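Side-chain contacts in predicted transcriptional regulator (Clostridium thermocellum, PDB 1XMA), which probably binds DNA as a PadR-family, dimeric winged helix-turn-helix protein and regulates transcription: residues I45-L50 and I115-Q120; Y58-N63 and T77-A82. One frame throughout, in Å; residues are numbered along the deposited sequence.

Contact 1: residues I45-L50 and I115-Q120; sequences IILSLL and IKYYKQ
Leu47 reaches from helix 35-52 into the fork between two consecutive tyrosines of helix 112-135, Tyr117 and Tyr118. Its branched tip meets the first of them edge-on: CD1 lies in the plane of the Tyr117 ring, at the rim formed by CD1 and CE1, and the two side chains cross at about a right angle. The separation of 3.2 Å between Leu47 CD1 and Tyr117 CD1 is shorter than normal van der Waals contact, so its exact value is doubtful. The Tyr117 ring also stacks on Tyr91. Tyr118 leans against the base of the leucine, with its CD1 4.3 Å from Leu47 CB. Its CG stands anti to the backbone N (chi1 171°), which carries the ring across to helix 35-52 and brings CE1 within 3.7 Å of Ser48 CB. The segments cross at -124° with their axes 9.8 Å apart, joining the first helix of the winged-helix domain to the long C-terminal helix, which in PadR-like proteins generally serves dimerisation. The residue types fit a junction that turns polar at one end: leucine fills the apolar side near Ile110, whereas small Ser48 admits the tyrosine ring beside its CB and still offers a hydroxyl. Ser48 OG and Tyr118 OH do not bond to each other; each hydrogen-bonds to the carbonyl oxygen of Phe135 in the second subunit, and Tyr118 OH also bonds to the backbone N of Lys137 in that subunit.

Contact 2: residues Y58-N63 and T77-A82; sequences YEISKN and TTLYSA
Leu79 spreads its two methyls over neighbouring residues of the facing helix, CD1 against Ile60 and CD2 against Ser61. The segments belong to helices 57-67 and 76-88, the helix-turn-helix pair of the winged-helix domain; the second is probably the recognition helix, as in related regulators. The axes of segments 58-63 and 77-82 approach to 11.0 Å. With its CG trans to the backbone N (chi1 -177°), Leu79 holds its two methyls against the facing segment. On one prong CD1 packs 3.8 Å from Ile60 CG2, the beta-branch methyl, with the two side chains passing at a slant. On the other, CD2 rests 3.7 Å from Ser61 CB. A branched leucine suits this place because it serves both partners at once, and Ile46 of helix 35-52 covers it further.

Serine suits its position because its short side chain presents a carbon to Leu79 while its oxygen turns back on its own helix. At the outer margin the phenol end of Tyr80 comes near the start of helix 57-67, where its OH lies 3.7 Å from Tyr58 N, too far for a hydrogen bond; its ring meets Phe83 edge-to-face. Tyr58 itself turns away, its OH bonded to Arg65. Ser61 OG sits between backbone N and carbonyl carbon (chi1 69°) and donates a 3.2 Å hydrogen bond to Tyr58 O; the hydroxyl lies 33° off the carbonyl plane, on the same face as Lys62 N.

Overall arrangement
From the N terminus, helix 35-52 supplies the first half of contact 1. The chain then passes through the short strand 55-56 into helix 57-67, and a linker leads to helix 76-88, where contact 2 closes a small loop. The wing strands 92-96 and 106-110 follow, and helix 112-135 returns to helix 35-52, so contact 1 closes a larger loop with contact 2 nested inside it. Helix 35-52 is shared ground: Ile46 packs on Ala82, and Leu49 lies against the Ile60 carbonyl and the Asn63 side chain. Contact 2 joins the two helices of the helix-turn-helix, while contact 1 joins helix 35-52 to the C-terminal helix, beside the second subunit.

Contact 1: residues I45-L50 and I115-Q120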
loop_
_atom_site.group_PDB
_atom_site.type_symbol
_atom_site.label_atom_id
_atom_site.label_comp_id
_atom_site.label_asym_id
_atom_site.label_seq_id
_atom_site.Cartn_x
_atom_site.Cartn_y
_atom_site.Cartn_z
ATOM N N ILE B 45 -0.074 5.017 -11.424
ATOM C CA ILE B 45 1.276 5.186 -11.986
ATOM C C ILE B 45 1.292 5.217 -13.541
ATOM O O ILE B 45 1.993 6.004 -14.140
ATOM C CB ILE B 45 2.253 4.063 -11.438
ATOM C CG1 ILE B 45 2.507 4.247 -9.932
ATOM C CG2 ILE B 45 3.540 3.979 -12.277
ATOM C CD1 ILE B 45 3.397 3.170 -9.275
ATOM N N ILE B 46 0.518 4.343 -14.178
ATOM C CA ILE B 46 0.386 4.328 -15.639
ATOM C C ILE B 46 -0.325 5.565 -16.156
ATOM O O ILE B 46 0.097 6.143 -17.154
ATOM C CB ILE B 46 -0.337 3.058 -16.161
ATOM C CG1 ILE B 46 0.569 1.827 -15.980
ATOM C CG2 ILE B 46 -0.731 3.239 -17.650
ATOM C CD1 ILE B 46 -0.174 0.503 -15.890
ATOM N N LEU B 47 -1.382 5.980 -15.458
ATOM C CA LEU B 47 -2.091 7.221 -15.763
ATOM C C LEU B 47 -1.201 8.449 -15.615
ATOM O O LEU B 47 -1.260 9.389 -16.427
ATOM C CB LEU B 47 -3.327 7.353 -14.865
ATOM C CG LEU B 47 -4.451 6.339 -15.111
ATOM C CD1 LEU B 47 -5.548 6.540 -14.104
ATOM C CD2 LEU B 47 -4.998 6.418 -16.569
ATOM N N SER B 48 -0.383 8.429 -14.571
ATOM C CA SER B 48 0.552 9.492 -14.286
ATOM C C SER B 48 1.530 9.721 -15.463
ATOM O O SER B 48 1.791 10.859 -15.853
ATOM C CB SER B 48 1.317 9.142 -13.014
ATOM O OG SER B 48 2.323 10.075 -12.775
ATOM N N LEU B 49 2.053 8.634 -16.020
ATOM C CA LEU B 49 2.913 8.715 -17.196
ATOM C C LEU B 49 2.185 9.205 -18.450
ATOM O O LEU B 49 2.766 9.947 -19.264
ATOM C CB LEU B 49 3.612 7.386 -17.465
ATOM C CG LEU B 49 4.770 7.104 -16.501
ATOM C CD1 LEU B 49 5.182 5.618 -16.547
ATOM C CD2 LEU B 49 5.964 8.009 -16.790
ATOM N N LEU B 50 0.917 8.813 -18.586
ATOM C CA LEU B 50 0.102 9.239 -19.715
ATOM C C LEU B 50 -0.299 10.709 -19.641
ATOM O O LEU B 50 -0.545 11.338 -20.670
ATOM C CB LEU B 50 -1.122 8.325 -19.883
ATOM C CG LEU B 50 -0.712 6.922 -20.352
ATOM C CD1 LEU B 50 -1.879 5.941 -20.304
ATOM C CD2 LEU B 50 -0.073 6.959 -21.753
ATOM N N ILE B 115 -8.274 11.191 -15.907
ATOM C CA ILE B 115 -7.616 12.268 -15.151
ATOM C C ILE B 115 -8.291 12.433 -13.783
ATOM O O ILE B 115 -7.625 12.675 -12.783
ATOM C CB ILE B 115 -7.615 13.600 -15.955
ATOM C CG1 ILE B 115 -6.477 13.598 -16.967
ATOM C CG2 ILE B 115 -7.460 14.826 -15.039
ATOM C CD1 ILE B 115 -6.761 14.395 -18.209
ATOM N N LYS B 116 -9.615 12.278 -13.767
ATOM C CA LYS B 116 -10.419 12.364 -12.559
ATOM C C LYS B 116 -10.213 11.166 -11.626
ATOM O O LYS B 116 -10.181 11.326 -10.395
ATOM C CB LYS B 116 -11.909 12.536 -12.913
ATOM N N TYR B 117 -10.088 9.968 -12.199
ATOM C CA TYR B 117 -9.713 8.798 -11.413
ATOM C C TYR B 117 -8.323 8.980 -10.781
ATOM O O TYR B 117 -8.101 8.608 -9.613
ATOM C CB TYR B 117 -9.753 7.548 -12.261
ATOM C CG TYR B 117 -9.152 6.294 -11.612
ATOM C CD1 TYR B 117 -7.860 5.900 -11.914
ATOM C CD2 TYR B 117 -9.901 5.487 -10.726
ATOM C CE1 TYR B 117 -7.299 4.761 -11.369
ATOM C CE2 TYR B 117 -9.341 4.305 -10.155
ATOM C CZ TYR B 117 -8.029 3.958 -10.496
ATOM O OH TYR B 117 -7.414 2.831 -9.968
ATOM N N TYR B 118 -7.397 9.540 -11.560
ATOM C CA TYR B 118 -6.049 9.826 -11.091
ATOM C C TYR B 118 -6.068 10.776 -9.882
ATOM O O TYR B 118 -5.370 10.540 -8.880
ATOM C CB TYR B 118 -5.199 10.414 -12.238
ATOM C CG TYR B 118 -3.855 10.946 -11.775
ATOM C CD1 TYR B 118 -2.746 10.096 -11.646
ATOM C CD2 TYR B 118 -3.697 12.302 -11.434
ATOM C CE1 TYR B 118 -1.499 10.599 -11.187
ATOM C CE2 TYR B 118 -2.482 12.801 -11.003
ATOM C CZ TYR B 118 -1.383 11.944 -10.875
ATOM O OH TYR B 118 -0.183 12.455 -10.437
ATOM N N LYS B 119 -6.868 11.844 -9.971
ATOM C CA LYS B 119 -6.917 12.854 -8.892
ATOM C C LYS B 119 -7.519 12.299 -7.593
ATOM O O LYS B 119 -7.058 12.640 -6.493
ATOM C CB LYS B 119 -7.654 14.120 -9.344
ATOM C CG LYS B 119 -6.899 14.924 -10.387
ATOM C CD LYS B 119 -7.426 16.342 -10.490
ATOM C CE LYS B 119 -8.652 16.437 -11.394
ATOM N NZ LYS B 119 -8.874 17.848 -11.872
ATOM N N GLN B 120 -8.532 11.443 -7.736
ATOM C CA GLN B 120 -9.126 10.720 -6.620
ATOM C C GLN B 120 -8.090 9.824 -5.930
ATOM O O GLN B 120 -7.980 9.806 -4.700
ATOM C CB GLN B 120 -10.321 9.864 -7.087
ATOM C CG GLN B 120 -11.145 9.291 -5.903
ATOM C CD GLN B 120 -11.946 8.023 -6.243
ATOM O OE1 GLN B 120 -13.195 8.045 -6.270
ATOM N NE2 GLN B 120 -11.231 6.900 -6.484
#

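Contact 2: residues Y58-N63 and T77-A82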
loop_
_atom_site.group_PDB
_atom_site.type_symbol
_atom_site.label_atom_id
_atom_site.label_comp_id
_atom_site.label_asym_id
_atom_site.label_seq_id
_atom_site.Cartn_x
_atom_site.Cartn_y
_atom_site.Cartn_z
ATOM N N TYR B 58 6.137 -0.809 -23.929
ATOM C CA TYR B 58 7.552 -0.856 -23.557
ATOM C C TYR B 58 8.117 0.442 -22.984
ATOM O O TYR B 58 8.870 0.415 -22.007
ATOM C CB TYR B 58 8.474 -1.348 -24.668
ATOM C CG TYR B 58 9.915 -1.382 -24.150
ATOM C CD1 TYR B 58 10.278 -2.256 -23.094
ATOM C CD2 TYR B 58 10.893 -0.505 -24.655
ATOM C CE1 TYR B 58 11.567 -2.289 -22.594
ATOM C CE2 TYR B 58 12.204 -0.523 -24.148
ATOM C CZ TYR B 58 12.528 -1.426 -23.117
ATOM O OH TYR B 58 13.803 -1.475 -22.605
ATOM N N GLU B 59 7.772 1.566 -23.582
ATOM C CA GLU B 59 8.191 2.857 -23.043
ATOM C C GLU B 59 7.702 3.089 -21.610
ATOM O O GLU B 59 8.431 3.631 -20.786
ATOM C CB GLU B 59 7.687 3.974 -23.926
ATOM C CG GLU B 59 8.209 5.323 -23.514
ATOM C CD GLU B 59 7.902 6.376 -24.519
ATOM O OE1 GLU B 59 8.863 6.849 -25.152
ATOM O OE2 GLU B 59 6.709 6.724 -24.685
ATOM N N ILE B 60 6.465 2.683 -21.327
ATOM C CA ILE B 60 5.847 2.876 -20.000
ATOM C C ILE B 60 6.578 2.103 -18.899
ATOM O O ILE B 60 6.943 2.682 -17.873
ATOM C CB ILE B 60 4.316 2.556 -20.066
ATOM C CG1 ILE B 60 3.614 3.656 -20.878
ATOM C CG2 ILE B 60 3.691 2.330 -18.655
ATOM C CD1 ILE B 60 2.120 3.616 -20.850
ATOM N N SER B 61 6.813 0.805 -19.124
ATOM C CA SER B 61 7.556 -0.043 -18.175
ATOM C C SER B 61 9.023 0.378 -18.029
ATOM O O SER B 61 9.587 0.355 -16.926
ATOM C CB SER B 61 7.496 -1.513 -18.598
ATOM O OG SER B 61 8.241 -1.724 -19.777
ATOM N N LYS B 62 9.641 0.746 -19.146
ATOM C CA LYS B 62 10.968 1.323 -19.107
ATOM C C LYS B 62 10.968 2.568 -18.218
ATOM O O LYS B 62 11.835 2.724 -17.369
ATOM C CB LYS B 62 11.454 1.656 -20.527
ATOM C CG LYS B 62 12.872 2.216 -20.601
ATOM C CD LYS B 62 13.367 2.286 -22.030
ATOM C CE LYS B 62 12.877 3.572 -22.728
ATOM N NZ LYS B 62 13.495 3.763 -24.103
ATOM N N ASN B 63 9.984 3.436 -18.412
ATOM C CA ASN B 63 9.885 4.677 -17.648
ATOM C C ASN B 63 9.641 4.448 -16.153
ATOM O O ASN B 63 10.240 5.127 -15.310
ATOM C CB ASN B 63 8.809 5.588 -18.233
ATOM C CG ASN B 63 9.326 6.439 -19.384
ATOM O OD1 ASN B 63 10.493 6.809 -19.407
ATOM N ND2 ASN B 63 8.456 6.758 -20.336
ATOM N N THR B 77 2.666 -9.037 -17.619
ATOM C CA THR B 77 1.276 -9.445 -17.358
ATOM C C THR B 77 0.533 -8.412 -16.512
ATOM O O THR B 77 -0.620 -8.086 -16.800
ATOM C CB THR B 77 1.160 -10.846 -16.688
ATOM O OG1 THR B 77 1.857 -10.853 -15.441
ATOM C CG2 THR B 77 1.712 -11.959 -17.611
ATOM N N THR B 78 1.203 -7.899 -15.481
ATOM C CA THR B 78 0.688 -6.769 -14.682
ATOM C C THR B 78 0.388 -5.537 -15.529
ATOM O O THR B 78 -0.679 -4.939 -15.414
ATOM C CB THR B 78 1.667 -6.382 -13.564
ATOM O OG1 THR B 78 2.035 -7.564 -12.832
ATOM C CG2 THR B 78 1.025 -5.369 -12.617
ATOM N N LEU B 79 1.328 -5.183 -16.402
ATOM C CA LEU B 79 1.191 -3.997 -17.231
ATOM C C LEU B 79 0.063 -4.148 -18.244
ATOM O O LEU B 79 -0.802 -3.265 -18.371
ATOM C CB LEU B 79 2.523 -3.671 -17.928
ATOM C CG LEU B 79 2.619 -2.411 -18.810
ATOM C CD1 LEU B 79 2.243 -1.154 -18.042
ATOM C CD2 LEU B 79 4.019 -2.276 -19.417
ATOM N N TYR B 80 0.055 -5.272 -18.961
ATOM C CA TYR B 80 -0.903 -5.440 -20.055
ATOM C C TYR B 80 -2.340 -5.756 -19.621
ATOM O O TYR B 80 -3.289 -5.412 -20.337
ATOM C CB TYR B 80 -0.362 -6.366 -21.151
ATOM C CG TYR B 80 0.815 -5.718 -21.894
ATOM C CD1 TYR B 80 2.133 -5.928 -21.476
ATOM C CD2 TYR B 80 0.601 -4.870 -22.987
ATOM C CE1 TYR B 80 3.213 -5.329 -22.135
ATOM C CE2 TYR B 80 1.674 -4.264 -23.654
ATOM C CZ TYR B 80 2.975 -4.500 -23.227
ATOM O OH TYR B 80 4.045 -3.896 -23.892
ATOM N N SER B 81 -2.524 -6.339 -18.440
ATOM C CA SER B 81 -3.897 -6.397 -17.895
ATOM C C SER B 81 -4.372 -5.060 -17.313
ATOM O O SER B 81 -5.579 -4.802 -17.222
ATOM C CB SER B 81 -4.084 -7.549 -16.898
ATOM O OG SER B 81 -3.133 -7.488 -15.879
ATOM N N ALA B 82 -3.420 -4.200 -16.932
ATOM C CA ALA B 82 -3.748 -2.844 -16.475
ATOM C C ALA B 82 -4.272 -1.968 -17.622
ATOM O O ALA B 82 -5.286 -1.270 -17.466
ATOM C CB ALA B 82 -2.548 -2.200 -15.779
#